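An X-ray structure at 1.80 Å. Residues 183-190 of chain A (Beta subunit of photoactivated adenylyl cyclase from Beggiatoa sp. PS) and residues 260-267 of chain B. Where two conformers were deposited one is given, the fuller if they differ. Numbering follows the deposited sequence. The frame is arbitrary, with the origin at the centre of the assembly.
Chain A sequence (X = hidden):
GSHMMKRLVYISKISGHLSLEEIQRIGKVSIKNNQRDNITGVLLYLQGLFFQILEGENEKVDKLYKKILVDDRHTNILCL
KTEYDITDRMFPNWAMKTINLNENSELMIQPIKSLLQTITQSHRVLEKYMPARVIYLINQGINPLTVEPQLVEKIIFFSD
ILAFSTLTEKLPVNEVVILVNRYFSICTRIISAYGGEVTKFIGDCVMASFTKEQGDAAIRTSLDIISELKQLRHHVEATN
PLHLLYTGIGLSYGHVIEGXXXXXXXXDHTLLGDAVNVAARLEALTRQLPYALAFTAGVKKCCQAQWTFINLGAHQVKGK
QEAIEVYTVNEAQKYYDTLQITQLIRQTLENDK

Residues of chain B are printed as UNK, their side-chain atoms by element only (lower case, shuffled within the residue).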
ATOM      1  N   TYR A 183       1.811   2.558  17.980  1.00 15.93           N
ATOM      2  CA  TYR A 183       0.362   2.515  17.806  1.00 16.36           C
ATOM      3  C   TYR A 183      -0.026   1.626  16.631  1.00 18.08           C
ATOM      4  O   TYR A 183      -0.882   0.741  16.756  1.00 17.13           O
ATOM      5  CB  TYR A 183      -0.149   3.941  17.608  1.00 15.72           C
ATOM      6  CG  TYR A 183      -1.619   4.004  17.357  1.00 15.70           C
ATOM      7  CD1 TYR A 183      -2.518   3.706  18.375  1.00 14.91           C
ATOM      8  CD2 TYR A 183      -2.109   4.362  16.116  1.00 16.83           C
ATOM      9  CE1 TYR A 183      -3.874   3.754  18.151  1.00 19.07           C
ATOM     10  CE2 TYR A 183      -3.477   4.425  15.879  1.00 21.05           C
ATOM     11  CZ  TYR A 183      -4.345   4.112  16.902  1.00 21.91           C
ATOM     12  OH  TYR A 183      -5.689   4.169  16.679  1.00 22.76           O
ATOM     13  N   PHE A 184       0.606   1.839  15.473  1.00 14.59           N
ATOM     14  CA  PHE A 184       0.336   0.968  14.326  1.00 17.12           C
ATOM     15  C   PHE A 184       0.661  -0.492  14.620  1.00 17.78           C
ATOM     16  O   PHE A 184      -0.089  -1.392  14.217  1.00 18.25           O
ATOM     17  CB  PHE A 184       1.134   1.445  13.113  1.00 15.22           C
ATOM     18  CG  PHE A 184       0.616   2.705  12.493  1.00 15.96           C
ATOM     19  CD1 PHE A 184      -0.625   3.236  12.852  1.00 18.34           C
ATOM     20  CD2 PHE A 184       1.366   3.361  11.522  1.00 15.78           C
ATOM     21  CE1 PHE A 184      -1.099   4.414  12.250  1.00 18.79           C
ATOM     22  CE2 PHE A 184       0.911   4.521  10.926  1.00 19.42           C
ATOM     23  CZ  PHE A 184      -0.331   5.058  11.291  1.00 17.80           C
ATOM     24  N   SER A 185       1.808  -0.757  15.264  1.00 17.03           N
ATOM     25  CA  SER A 185       2.182  -2.134  15.570  0.70 17.57           C
ATOM     26  C   SER A 185       1.119  -2.815  16.421  1.00 19.34           C
ATOM     27  O   SER A 185       0.751  -3.968  16.168  1.00 19.93           O
ATOM     28  CB  SER A 185       3.536  -2.162  16.285  0.70 17.90           C
ATOM     29  OG  SER A 185       3.960  -3.494  16.535  0.70 23.74           O
ATOM     30  N   ILE A 186       0.618  -2.114  17.433  1.00 17.60           N
ATOM     31  CA  ILE A 186      -0.387  -2.685  18.324  1.00 15.32           C
ATOM     32  C   ILE A 186      -1.680  -2.938  17.568  1.00 15.43           C
ATOM     33  O   ILE A 186      -2.265  -4.019  17.652  1.00 15.82           O
ATOM     34  CB  ILE A 186      -0.624  -1.746  19.518  1.00 15.87           C
ATOM     35  CG1 ILE A 186       0.583  -1.768  20.454  1.00 22.43           C
ATOM     36  CG2 ILE A 186      -1.914  -2.129  20.279  1.00 17.28           C
ATOM     37  CD1 ILE A 186       0.587  -0.614  21.464  1.00 21.06           C
ATOM     38  N   CYS A 187      -2.147  -1.938  16.822  1.00 18.08           N
ATOM     39  CA  CYS A 187      -3.403  -2.099  16.097  1.00 18.09           C
ATOM     40  C   CYS A 187      -3.314  -3.235  15.099  1.00 15.25           C
ATOM     41  O   CYS A 187      -4.195  -4.098  15.044  1.00 15.92           O
ATOM     42  CB  CYS A 187      -3.781  -0.802  15.395  1.00 19.75           C
ATOM     43  SG  CYS A 187      -4.236   0.560  16.518  1.00 18.40           S
ATOM     44  N   THR A 188      -2.247  -3.259  14.304  1.00 16.32           N
ATOM     45  CA  THR A 188      -2.128  -4.283  13.269  1.00 20.01           C
ATOM     46  C   THR A 188      -2.078  -5.687  13.865  1.00 20.99           C
ATOM     47  O   THR A 188      -2.713  -6.624  13.351  1.00 19.41           O
ATOM     48  CB  THR A 188      -0.876  -4.014  12.435  1.00 19.11           C
ATOM     49  OG1 THR A 188      -1.000  -2.739  11.821  1.00 18.32           O
ATOM     50  CG2 THR A 188      -0.718  -5.075  11.344  1.00 18.63           C
ATOM     51  N   ARG A 189      -1.300  -5.868  14.934  1.00 18.16           N
ATOM     52  CA  ARG A 189      -1.203  -7.187  15.547  1.00 19.51           C
ATOM     53  C   ARG A 189      -2.568  -7.684  15.999  1.00 16.95           C
ATOM     54  O   ARG A 189      -2.948  -8.831  15.736  1.00 18.85           O
ATOM     55  CB  ARG A 189      -0.218  -7.161  16.723  1.00 18.18           C
ATOM     56  CG  ARG A 189      -0.198  -8.455  17.521  1.00 23.72           C
ATOM     57  CD  ARG A 189       0.891  -8.469  18.589  1.00 28.15           C
ATOM     58  NE  ARG A 189       1.041  -7.178  19.252  1.00 23.63           N
ATOM     59  CZ  ARG A 189       0.317  -6.780  20.297  1.00 33.62           C
ATOM     60  NH1 ARG A 189      -0.636  -7.568  20.805  1.00 26.53           N
ATOM     61  NH2 ARG A 189       0.541  -5.583  20.832  1.00 31.23           N
ATOM     62  N   ILE A 190      -3.329  -6.819  16.663  1.00 17.02           N
ATOM     63  CA  ILE A 190      -4.580  -7.248  17.269  1.00 18.63           C
ATOM     64  C   ILE A 190      -5.648  -7.453  16.205  1.00 16.71           C
ATOM     65  O   ILE A 190      -6.361  -8.456  16.230  1.00 18.46           O
ATOM     66  CB  ILE A 190      -5.020  -6.241  18.345  1.00 18.55           C
ATOM     67  CG1 ILE A 190      -4.003  -6.280  19.501  1.00 17.76           C
ATOM     68  CG2 ILE A 190      -6.428  -6.556  18.854  1.00 18.58           C
ATOM     69  CD1 ILE A 190      -4.224  -5.211  20.570  1.00 19.83           C
TER
ATOM     70  N   UNK B 260       7.904   6.145   5.989  1.00 20.49           N
ATOM     71  CA  UNK B 260       7.454   4.764   6.045  1.00 19.43           C
ATOM     72  C   UNK B 260       7.179   4.395   7.490  1.00 24.12           C
ATOM     73  O   UNK B 260       8.075   4.486   8.340  1.00 24.82           O
ATOM     74  o   UNK B 260       8.243   3.557   3.150  1.00 28.16           O
ATOM     75  c   UNK B 260       8.831   4.148   4.040  1.00 27.85           C
ATOM     76  c   UNK B 260       8.527   3.844   5.477  1.00 25.26           C
ATOM     77  n   UNK B 260       9.740   5.090   3.804  1.00 26.64           N
ATOM     78  N   UNK B 261       5.960   3.965   7.775  1.00 19.95           N
ATOM     79  CA  UNK B 261       5.618   3.676   9.156  0.60 18.57           C
ATOM     80  C   UNK B 261       4.833   2.376   9.250  1.00 18.03           C
ATOM     81  O   UNK B 261       4.283   1.864   8.270  1.00 19.55           O
ATOM     82  s   UNK B 261       5.017   7.461  10.773  0.60 34.79           S
ATOM     83  c   UNK B 261       3.310   7.237  10.322  0.60 36.60           C
ATOM     84  c   UNK B 261       4.855   4.857   9.774  0.60 23.48           C
ATOM     85  c   UNK B 261       5.707   6.137   9.798  0.60 26.57           C
ATOM     86  N   UNK B 262       4.832   1.830  10.460  1.00 18.69           N
ATOM     87  CA  UNK B 262       4.226   0.542  10.720  1.00 22.68           C
ATOM     88  C   UNK B 262       5.142  -0.406  11.462  1.00 24.28           C
ATOM     89  O   UNK B 262       5.927   0.001  12.320  1.00 23.41           O
ATOM     90  N   UNK B 263       5.048  -1.686  11.120  1.00 22.18           N
ATOM     91  CA  UNK B 263       5.773  -2.748  11.790  1.00 22.55           C
ATOM     92  C   UNK B 263       6.115  -3.813  10.756  1.00 23.00           C
ATOM     93  O   UNK B 263       5.761  -3.703   9.582  1.00 24.26           O
ATOM     94  o   UNK B 263       3.792  -4.005  12.388  1.00 28.07           O
ATOM     95  c   UNK B 263       4.942  -3.354  12.923  1.00 23.30           C
ATOM     96  N   UNK B 264       6.794  -4.872  11.202  1.00 26.43           N
ATOM     97  CA  UNK B 264       7.128  -5.938  10.269  1.00 26.06           C
ATOM     98  C   UNK B 264       5.888  -6.629   9.726  1.00 30.41           C
ATOM     99  O   UNK B 264       5.960  -7.245   8.659  1.00 31.71           O
ATOM    100  c   UNK B 264       8.061  -6.958  10.934  1.00 31.82           C
ATOM    101  o   UNK B 264       7.512  -7.431  12.150  1.00 44.74           O
ATOM    102  N   UNK B 265       4.750  -6.538  10.427  1.00 28.33           N
ATOM    103  CA  UNK B 265       3.520  -7.144   9.924  1.00 26.40           C
ATOM    104  C   UNK B 265       2.849  -6.297   8.852  1.00 27.34           C
ATOM    105  O   UNK B 265       2.154  -6.840   7.991  1.00 31.27           O
ATOM    106  c   UNK B 265       2.529  -7.386  11.065  1.00 38.07           C
ATOM    107  c   UNK B 265       1.289  -8.886  12.642  1.00 46.83           C
ATOM    108  c   UNK B 265       2.490  -8.773  11.706  1.00 48.44           C
ATOM    109  c   UNK B 265       3.787  -9.073  12.439  1.00 54.51           C
ATOM    110  N   UNK B 266       3.021  -4.978   8.884  1.00 23.57           N
ATOM    111  CA  UNK B 266       2.356  -4.137   7.899  1.00 20.84           C
ATOM    112  C   UNK B 266       2.995  -2.759   7.908  1.00 21.15           C
ATOM    113  O   UNK B 266       3.093  -2.129   8.967  1.00 20.32           O
ATOM    114  c   UNK B 266      -0.751  -2.143   5.315  1.00 43.76           C
ATOM    115  c   UNK B 266       0.145  -2.953   7.449  1.00 31.83           C
ATOM    116  c   UNK B 266       0.854  -4.037   8.196  1.00 31.46           C
ATOM    117  n   UNK B 266      -0.351  -2.055   3.894  1.00 39.48           N
ATOM    118  c   UNK B 266      -0.026  -3.290   6.012  1.00 43.76           C
ATOM    119  N   UNK B 267       3.427  -2.314   6.728  1.00 19.38           N
ATOM    120  CA  UNK B 267       4.045  -1.023   6.496  1.00 20.64           C
ATOM    121  C   UNK B 267       3.163  -0.194   5.574  1.00 19.00           C
ATOM    122  O   UNK B 267       2.364  -0.725   4.796  1.00 18.13           O
ATOM    123  c   UNK B 267       5.435  -1.183   5.846  1.00 19.71           C
ATOM    124  c   UNK B 267       6.471  -1.823   6.753  1.00 20.29           C
ATOM    125  s   UNK B 267       6.926  -0.786   8.167  1.00 22.72           S
ATOM    126  c   UNK B 267       7.644   0.649   7.373  1.00 24.58           C
TER
HETATM  127  O   HOH W   1       2.159  -5.514  14.274  1.00 26.81           O
HETATM  128  O   HOH W   2       1.963  -2.285  11.514  1.00 25.80           O

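Position 260 of chain B carries two carbons, the second bearing one oxygen and one nitrogen: a short amide, touching nothing on the chain A helix. This is B:Asn260, buried in a strand, its OD1 hydrogen-bonded elsewhere in the structure.

At 261 the side chain is an unbranched run of two carbons, a sulfur and a terminal carbon, pointing toward the helix; its terminal carbon lies 3.7 Å from CE2 of A:Phe184. The thioether is B:Met261. A flexible, apolar chain suits a buried place beside an aromatic ring.

Position 262 has no side-chain atoms, and its backbone N lies 3.9 Å from CD2 of A:Phe184, at the ring edge. It is B:Gly262. With phi/psi of 130/-144, a CB would be jammed against the preceding carbonyl oxygen and would also come within 2.2 Å of the backbone O of position 266, so glycine alone fits comfortably where the chain turns its corner.

Position 263 shows one carbon followed by one oxygen, with the carbon 3.7 Å from OG of A:Ser185. The unbranched hydroxyl identifies B:Ser263. Its OG binds two waters, at 2.9 Å from water 1 O and 2.7 Å from water 2 O, and accepts a weak bond from the backbone N of position 265, at 3.3 Å.

The same one-carbon, one-oxygen pattern recurs at 264, but here CA-to-CB points away and no atom touches the helix. B:Ser264 is exposed in the loop, where a small polar side chain is well tolerated.

At 265 four carbons fork at the second; the first, CB, lies 4.0 Å from CG2 of A:Thr188, and a branch tip lies 4.2 Å from CA of A:Arg189. This is B:Leu265; its apolar carbons rest against the A:Thr188 methyl and the CA of A:Arg189, although the residue stays exposed.

At 266 four carbons in a row end in nitrogen, and the first, CB, packs 3.7 Å from CG2 of A:Thr188. B:Lys266 suits the place because its aliphatic base can pack on the methyl while the long chain leads away, its NZ donating to the backbone O of position 267 at 3.2 Å and bonding elsewhere in the structure.

At 267 two carbons, a sulfur and a carbon run unbranched, touching nothing on the helix, with CA-to-CB pointing away. B:Met267 is apolar and flexible, which suits a buried site.

No direct hydrogen bond joins the stretches. Apolar packing around A:Phe184 and A:Thr188 is complemented by water: water 1 donates to A:Ser185 O (2.8 Å), and water 2 donates to A:Thr188 OG1 (3.0 Å) and B:Lys266 O (2.8 Å). Both waters meet at B:Ser263 OG, making this hydroxyl the polar hub of the contact.

Chain B, residues 260-267: NMGSSLKM
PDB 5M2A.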